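Local coordinates for SnoaL-like domain-containing protein (Silicibacter pomeroyi, PDB 3FLJ) that is of unknown function but adopts a cystatin-like alpha+beta fold and belongs to the SnoaL-like domain family, at residues A[135-138]-A[139-142]. Residues are numbered along the deposited sequence; the frame is centred on the assembly and turned at random. Where two conformers were deposited one is given.
Sequences DAMN and ARVM
The flat carbonyl groups of Ala136 and Met137 each accept an N-H from the following turn, and an aliphatic carbon of the same donor residue packs beside the oxygen. Arg140 N donates to Ala136 O (3.1 Å), tilted 20° from the carbonyl plane, while Arg140 CG lies 3.4 Å from Ala136 O. With CG beside its own backbone N, the arginine chain runs past this carbonyl and then extends to NE, carrying the guanidinium back towards the N-terminal end of the helix and outward from its axis. Its NH1 forms a weak hydrogen bond to His70 ND1 on helix 61-74. At Met137 O the pattern recurs: Val141 N is hydrogen-bonded at 3.0 Å, tilted 24° from the plane, and Val141 CG2 approaches to 3.3 Å, because this methyl stands beside the donating N, whereas CG1 is anti to it (chi1 170°).

Met137, present as selenomethionine, curls at all three torsions. Its CE makes a loose apolar contact with Val141 CG2 at 4.2 Å; its SE lies 4.4 Å from Arg140 CD. The bond from Ala139 N to Asp135 O (3.2 Å) and that from Met142 N to Asn138 O complete four successive i to i+4 pairs, those of a regular alpha-helix. Asn138 OD1 is hydrogen-bonded to Tyr54 OH.

This late part of helix 127-143 also packs on helix 61-74 through a mixed apolar and polar face: Ala136 on Val74, Met137 on Val71, and the Arg140 chain on Gln73 and Val74. Backbone hydrogen bonding therefore dominates cohesion within these two turns, while Asn138 links the helix to Tyr54 and Arg140 adds only a weak bond to His70.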
ATOM      1  N   ASP A 135     -11.779   8.150  11.289  1.00 44.08           N
ATOM      2  CA  ASP A 135     -12.623   9.069  12.063  1.00 44.49           C
ATOM      3  C   ASP A 135     -13.290  10.129  11.171  1.00 43.82           C
ATOM      4  O   ASP A 135     -14.503  10.331  11.280  1.00 42.57           O
ATOM      5  CB  ASP A 135     -11.838   9.727  13.208  1.00 46.11           C
ATOM      6  CG  ASP A 135     -11.400   8.722  14.298  1.00 51.79           C
ATOM      7  OD1 ASP A 135     -11.909   7.570  14.342  1.00 53.21           O
ATOM      8  OD2 ASP A 135     -10.536   9.108  15.121  1.00 55.20           O
ATOM      9  N   ALA A 136     -12.512  10.748  10.271  1.00 42.74           N
ATOM     10  CA  ALA A 136     -13.041  11.746   9.313  1.00 42.45           C
ATOM     11  C   ALA A 136     -14.106  11.155   8.372  1.00 42.11           C
ATOM     12  O   ALA A 136     -15.134  11.798   8.124  1.00 41.98           O
ATOM     13  CB  ALA A 136     -11.915  12.406   8.507  1.00 41.42           C
HETATM   14  N   MSE A 137     -13.868   9.932   7.893  1.00 42.10           N
HETATM   15  CA  MSE A 137     -14.800   9.223   6.986  1.00 42.64           C
HETATM   16  C   MSE A 137     -16.078   8.762   7.685  1.00 42.81           C
HETATM   17  O   MSE A 137     -17.149   8.812   7.068  1.00 43.71           O
HETATM   18  CB  MSE A 137     -14.115   8.052   6.253  1.00 42.51           C
HETATM   19  CG  MSE A 137     -13.068   8.475   5.213  1.00 42.37           C
HETATM   20 SE   MSE A 137     -13.825   9.507   3.745  0.75 39.23          SE
HETATM   21  CE  MSE A 137     -14.962   8.049   2.985  1.00 42.65           C
ATOM     22  N   ASN A 138     -15.976   8.304   8.940  1.00 42.63           N
ATOM     23  CA  ASN A 138     -17.171   7.972   9.740  1.00 42.42           C
ATOM     24  C   ASN A 138     -18.102   9.198   9.832  1.00 42.18           C
ATOM     25  O   ASN A 138     -19.299   9.067   9.603  1.00 42.18           O
ATOM     26  CB  ASN A 138     -16.827   7.512  11.163  1.00 42.63           C
ATOM     27  CG  ASN A 138     -16.168   6.146  11.221  1.00 47.19           C
ATOM     28  OD1 ASN A 138     -16.210   5.343  10.272  1.00 47.77           O
ATOM     29  ND2 ASN A 138     -15.522   5.879  12.360  1.00 47.53           N
ATOM     30  N   ALA A 139     -17.523  10.368  10.129  1.00 41.44           N
ATOM     31  CA  ALA A 139     -18.275  11.628  10.225  1.00 41.48           C
ATOM     32  C   ALA A 139     -18.960  12.032   8.899  1.00 40.34           C
ATOM     33  O   ALA A 139     -20.149  12.362   8.888  1.00 39.53           O
ATOM     34  CB  ALA A 139     -17.371  12.762  10.740  1.00 40.97           C
ATOM     35  N   ARG A 140     -18.212  11.973   7.798  1.00 40.33           N
ATOM     36  CA  ARG A 140     -18.732  12.320   6.452  1.00 41.17           C
ATOM     37  C   ARG A 140     -19.841  11.405   5.936  1.00 40.79           C
ATOM     38  O   ARG A 140     -20.868  11.890   5.449  1.00 39.78           O
ATOM     39  CB  ARG A 140     -17.604  12.346   5.422  1.00 41.46           C
ATOM     40  CG  ARG A 140     -16.698  13.514   5.604  1.00 43.41           C
ATOM     41  CD  ARG A 140     -15.570  13.473   4.630  1.00 49.96           C
ATOM     42  NE  ARG A 140     -14.945  14.790   4.514  1.00 56.72           N
ATOM     43  CZ  ARG A 140     -15.393  15.820   3.774  1.00 57.87           C
ATOM     44  NH1 ARG A 140     -16.521  15.742   3.047  1.00 56.60           N
ATOM     45  NH2 ARG A 140     -14.707  16.971   3.778  1.00 57.96           N
ATOM     46  N   VAL A 141     -19.619  10.099   6.052  1.00 41.01           N
ATOM     47  CA  VAL A 141     -20.589   9.090   5.587  1.00 41.69           C
ATOM     48  C   VAL A 141     -21.885   9.134   6.385  1.00 41.34           C
ATOM     49  O   VAL A 141     -22.964   9.088   5.789  1.00 42.39           O
ATOM     50  CB  VAL A 141     -19.959   7.665   5.558  1.00 42.25           C
ATOM     51  CG1 VAL A 141     -21.011   6.582   5.313  1.00 44.26           C
ATOM     52  CG2 VAL A 141     -18.880   7.627   4.477  1.00 42.71           C
HETATM   53  N   MSE A 142     -21.760   9.249   7.708  1.00 40.68           N
HETATM   54  CA  MSE A 142     -22.915   9.357   8.624  0.50 40.36           C
HETATM   55  C   MSE A 142     -23.732  10.621   8.314  1.00 40.61           C
HETATM   56  O   MSE A 142     -24.963  10.591   8.349  1.00 40.77           O
HETATM   57  CB  MSE A 142     -22.490   9.424  10.114  0.50 40.13           C
HETATM   58  CG  MSE A 142     -23.642   9.147  11.115  0.50 41.72           C
HETATM   59 SE   MSE A 142     -23.679  10.174  12.811  0.38 39.29          SE
HETATM   60  CE  MSE A 142     -21.754  10.071  13.293  0.50 51.81           C
TER